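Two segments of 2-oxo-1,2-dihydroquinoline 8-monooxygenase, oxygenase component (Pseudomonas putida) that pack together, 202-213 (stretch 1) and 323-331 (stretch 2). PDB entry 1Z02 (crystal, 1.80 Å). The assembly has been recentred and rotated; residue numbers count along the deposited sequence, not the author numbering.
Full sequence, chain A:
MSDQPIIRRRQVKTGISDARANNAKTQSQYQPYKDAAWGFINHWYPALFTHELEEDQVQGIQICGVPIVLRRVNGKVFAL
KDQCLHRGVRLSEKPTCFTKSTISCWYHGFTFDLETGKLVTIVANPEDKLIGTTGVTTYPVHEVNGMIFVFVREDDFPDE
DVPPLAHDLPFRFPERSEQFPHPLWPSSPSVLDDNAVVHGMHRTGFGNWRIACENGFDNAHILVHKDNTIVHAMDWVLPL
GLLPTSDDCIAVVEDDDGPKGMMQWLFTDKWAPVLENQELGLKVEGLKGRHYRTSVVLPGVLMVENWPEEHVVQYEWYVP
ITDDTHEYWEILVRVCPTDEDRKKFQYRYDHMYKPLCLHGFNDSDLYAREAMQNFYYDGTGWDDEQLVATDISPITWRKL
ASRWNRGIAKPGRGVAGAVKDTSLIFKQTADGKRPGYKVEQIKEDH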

# COMPACT_ATOMS: atom_id res chain seq x y z
N HIS A 202 15.93 -2.71 -20.50
CA HIS A 202 14.90 -3.45 -19.79
C HIS A 202 14.34 -2.52 -18.72
O HIS A 202 15.08 -1.81 -18.03
CB HIS A 202 15.43 -4.78 -19.23
CG HIS A 202 16.52 -4.65 -18.21
ND1 HIS A 202 16.27 -4.32 -16.90
CD2 HIS A 202 17.85 -4.89 -18.29
CE1 HIS A 202 17.40 -4.37 -16.21
NE2 HIS A 202 18.37 -4.71 -17.04
N ARG A 203 13.01 -2.49 -18.62
CA ARG A 203 12.35 -1.62 -17.66
C ARG A 203 11.28 -2.37 -16.90
O ARG A 203 10.56 -3.20 -17.47
CB ARG A 203 11.69 -0.44 -18.39
CG ARG A 203 12.64 0.38 -19.23
CD ARG A 203 11.89 1.41 -20.05
NE ARG A 203 11.34 0.85 -21.28
CZ ARG A 203 10.53 1.51 -22.11
NH1 ARG A 203 10.16 2.74 -21.86
NH2 ARG A 203 10.12 0.95 -23.23
N THR A 204 11.15 -2.08 -15.61
CA THR A 204 10.15 -2.73 -14.79
C THR A 204 8.77 -2.31 -15.25
O THR A 204 8.48 -1.11 -15.40
CB THR A 204 10.33 -2.36 -13.30
OG1 THR A 204 11.66 -2.67 -12.89
CG2 THR A 204 9.36 -3.16 -12.44
N GLY A 205 7.92 -3.31 -15.51
CA GLY A 205 6.56 -3.07 -15.94
C GLY A 205 5.62 -3.29 -14.77
O GLY A 205 5.83 -4.18 -13.96
N PHE A 206 4.58 -2.47 -14.66
CA PHE A 206 3.65 -2.60 -13.55
C PHE A 206 2.40 -3.34 -13.97
O PHE A 206 1.53 -2.79 -14.62
CB PHE A 206 3.34 -1.22 -13.00
CG PHE A 206 4.58 -0.43 -12.71
CD1 PHE A 206 5.06 0.51 -13.62
CD2 PHE A 206 5.33 -0.71 -11.58
CE1 PHE A 206 6.28 1.15 -13.40
CE2 PHE A 206 6.55 -0.08 -11.36
CZ PHE A 206 7.02 0.86 -12.28
N GLY A 207 2.37 -4.62 -13.62
CA GLY A 207 1.28 -5.51 -13.95
C GLY A 207 1.86 -6.89 -14.19
O GLY A 207 3.08 -7.06 -14.28
N ASN A 208 0.98 -7.88 -14.31
CA ASN A 208 1.38 -9.27 -14.52
C ASN A 208 2.05 -9.49 -15.88
O ASN A 208 1.67 -8.86 -16.87
CB ASN A 208 0.15 -10.17 -14.41
CG ASN A 208 0.51 -11.63 -14.54
OD1 ASN A 208 1.06 -12.24 -13.62
ND2 ASN A 208 0.20 -12.21 -15.70
N TRP A 209 3.02 -10.40 -15.91
CA TRP A 209 3.77 -10.70 -17.13
C TRP A 209 2.99 -11.23 -18.33
O TRP A 209 3.32 -10.89 -19.47
CB TRP A 209 4.92 -11.68 -16.82
CG TRP A 209 4.47 -13.10 -16.59
CD1 TRP A 209 3.98 -13.63 -15.44
CD2 TRP A 209 4.46 -14.16 -17.56
NE1 TRP A 209 3.66 -14.96 -15.63
CE2 TRP A 209 3.94 -15.31 -16.92
CE3 TRP A 209 4.82 -14.24 -18.91
CZ2 TRP A 209 3.78 -16.53 -17.59
CZ3 TRP A 209 4.67 -15.46 -19.57
CH2 TRP A 209 4.15 -16.59 -18.91
N ARG A 210 1.99 -12.08 -18.10
CA ARG A 210 1.21 -12.66 -19.18
C ARG A 210 0.51 -11.59 -20.01
O ARG A 210 0.47 -11.67 -21.24
CB ARG A 210 0.17 -13.63 -18.61
CG ARG A 210 0.75 -14.81 -17.86
CD ARG A 210 -0.30 -15.57 -17.06
NE ARG A 210 -0.83 -14.77 -15.95
CZ ARG A 210 -1.72 -15.21 -15.07
NH1 ARG A 210 -2.14 -14.41 -14.09
NH2 ARG A 210 -2.19 -16.45 -15.15
N ILE A 211 -0.05 -10.59 -19.34
CA ILE A 211 -0.76 -9.52 -20.03
C ILE A 211 0.20 -8.72 -20.91
O ILE A 211 -0.17 -8.25 -21.98
CB ILE A 211 -1.42 -8.57 -19.01
CG1 ILE A 211 -2.43 -9.35 -18.17
CG2 ILE A 211 -2.10 -7.42 -19.73
CD1 ILE A 211 -3.48 -10.16 -18.98
N ALA A 212 1.43 -8.55 -20.44
CA ALA A 212 2.44 -7.83 -21.19
C ALA A 212 2.91 -8.66 -22.39
O ALA A 212 3.04 -8.15 -23.49
CB ALA A 212 3.62 -7.50 -20.28
N CYS A 213 3.17 -9.95 -22.15
CA CYS A 213 3.64 -10.86 -23.20
C CYS A 213 2.67 -10.95 -24.38
O CYS A 213 3.09 -10.87 -25.54
CB CYS A 213 3.87 -12.27 -22.62
SG CYS A 213 4.39 -13.53 -23.84
N ASP A 323 4.03 -11.63 -8.92
CA ASP A 323 2.86 -11.95 -9.72
C ASP A 323 2.19 -10.70 -10.28
O ASP A 323 1.21 -10.80 -11.02
CB ASP A 323 1.86 -12.76 -8.90
CG ASP A 323 1.34 -12.01 -7.69
OD1 ASP A 323 2.05 -11.13 -7.16
OD2 ASP A 323 0.22 -12.31 -7.26
N ASP A 324 2.68 -9.51 -9.93
CA ASP A 324 2.08 -8.30 -10.48
C ASP A 324 3.10 -7.29 -11.00
O ASP A 324 2.77 -6.12 -11.19
CB ASP A 324 1.10 -7.65 -9.49
CG ASP A 324 1.78 -6.94 -8.35
OD1 ASP A 324 1.06 -6.31 -7.56
OD2 ASP A 324 3.03 -7.01 -8.25
N THR A 325 4.34 -7.74 -11.22
CA THR A 325 5.40 -6.90 -11.79
C THR A 325 6.25 -7.80 -12.66
O THR A 325 6.36 -9.00 -12.40
CB THR A 325 6.31 -6.21 -10.73
OG1 THR A 325 6.93 -7.19 -9.89
CG2 THR A 325 5.50 -5.25 -9.87
N HIS A 326 6.84 -7.23 -13.70
CA HIS A 326 7.70 -7.96 -14.62
C HIS A 326 8.76 -7.02 -15.16
O HIS A 326 8.63 -5.80 -15.06
CB HIS A 326 6.89 -8.52 -15.80
CG HIS A 326 6.24 -7.46 -16.65
ND1 HIS A 326 5.11 -6.78 -16.25
CD2 HIS A 326 6.58 -6.95 -17.86
CE1 HIS A 326 4.79 -5.89 -17.17
NE2 HIS A 326 5.66 -5.98 -18.16
N GLU A 327 9.81 -7.59 -15.73
CA GLU A 327 10.89 -6.79 -16.30
C GLU A 327 10.79 -6.92 -17.82
O GLU A 327 11.00 -7.99 -18.38
CB GLU A 327 12.25 -7.29 -15.80
CG GLU A 327 13.42 -6.35 -16.07
CD GLU A 327 13.32 -5.04 -15.31
OE1 GLU A 327 12.37 -4.85 -14.53
OE2 GLU A 327 14.20 -4.18 -15.48
N TYR A 328 10.43 -5.83 -18.49
CA TYR A 328 10.26 -5.82 -19.94
C TYR A 328 11.56 -5.51 -20.69
O TYR A 328 12.10 -4.41 -20.62
CB TYR A 328 9.17 -4.80 -20.28
CG TYR A 328 8.99 -4.48 -21.74
CD1 TYR A 328 8.85 -5.49 -22.70
CD2 TYR A 328 8.89 -3.15 -22.17
CE1 TYR A 328 8.60 -5.18 -24.05
CE2 TYR A 328 8.63 -2.83 -23.50
CZ TYR A 328 8.49 -3.85 -24.43
OH TYR A 328 8.20 -3.51 -25.74
N TRP A 329 12.06 -6.52 -21.41
CA TRP A 329 13.28 -6.38 -22.19
C TRP A 329 12.99 -6.09 -23.65
O TRP A 329 12.07 -6.66 -24.24
CB TRP A 329 14.12 -7.66 -22.11
CG TRP A 329 14.73 -7.93 -20.76
CD1 TRP A 329 14.07 -8.20 -19.59
CD2 TRP A 329 16.12 -7.99 -20.46
NE1 TRP A 329 14.97 -8.42 -18.58
CE2 TRP A 329 16.24 -8.30 -19.08
CE3 TRP A 329 17.29 -7.80 -21.21
CZ2 TRP A 329 17.48 -8.43 -18.45
CZ3 TRP A 329 18.53 -7.94 -20.58
CH2 TRP A 329 18.61 -8.25 -19.21
N GLU A 330 13.79 -5.18 -24.23
CA GLU A 330 13.68 -4.82 -25.64
C GLU A 330 15.10 -4.74 -26.19
O GLU A 330 15.84 -3.85 -25.80
CB GLU A 330 13.06 -3.44 -25.84
CG GLU A 330 11.65 -3.26 -25.40
CD GLU A 330 11.21 -1.84 -25.58
OE1 GLU A 330 11.08 -1.40 -26.75
OE2 GLU A 330 11.03 -1.15 -24.57
N ILE A 331 15.48 -5.65 -27.07
CA ILE A 331 16.81 -5.57 -27.66
C ILE A 331 16.76 -5.70 -29.17
O ILE A 331 15.86 -6.32 -29.74
CB ILE A 331 17.78 -6.66 -27.10
CG1 ILE A 331 17.35 -8.05 -27.57
CG2 ILE A 331 17.86 -6.56 -25.58
CD1 ILE A 331 18.36 -9.14 -27.30
O HOH W 1 12.02 -2.08 -21.93
O HOH W 2 4.43 -10.89 -13.33
O HOH W 3 -1.56 -11.93 -12.12

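Neighbouring antiparallel strands are held by their backbones and particularized by their side chains, and this pair from the oxygenase component illustrates both. Strand 202-206 runs against strand 325-331 in antiparallel register, at 144° between their directions. In the hydrogen-bonded pairs each residue both gives and receives: Arg203 N reaches Tyr328 O at 2.9 Å and Tyr328 N returns to Arg203 O at 2.8 Å, while Gly205 N bonds His326 O at 2.6 Å and His326 N bonds Gly205 O at 3.2 Å. Between these rungs Thr204 CA lies 3.4 Å from His326 O, and just outside them His202 CA lies 3.1 Å from Tyr328 O, so these carbonyls also receive CA-H donors.

Because side chains alternate, His202, Thr204, Glu327 and Trp329 share one face. There Glu327 spends its carboxylate on two partners: OE2 accepts from His202 ND1 at 2.5 Å, and OE1 from Thr204 OG1 at 2.8 Å. On the other face, Arg203 NH2 forms a salt bridge with Glu330 OE2 at 2.7 Å, charge reinforcing the hydrogen bond. Water 1 extends this link, accepting from Arg203 NE and donating to Tyr328 O and Glu330 OE2.

Aromatic surfaces supply the apolar counterpart. The His202 ring stacks, offset, on the six-membered ring of Trp329, and His202 CB sits over the five-membered ring in a CH-pi contact.

Glycine makes room for His326. Gly205 CA packs over one face of its imidazole; an ideal CB on Gly205 would come within 2.3 Å of His326 NE2, a clash. Beyond the strand, His326 ND1 donates to Gly207 O at 2.8 Å, tying the ring to the turn, and Ala212 CB on the following helix approaches His326 NE2 at 3.3 Å. Gly207 has backbone angles that themselves call for glycine. Water 2 bridges the helix start to the opposing strand, accepting from Trp209 N and donating to Thr325 O.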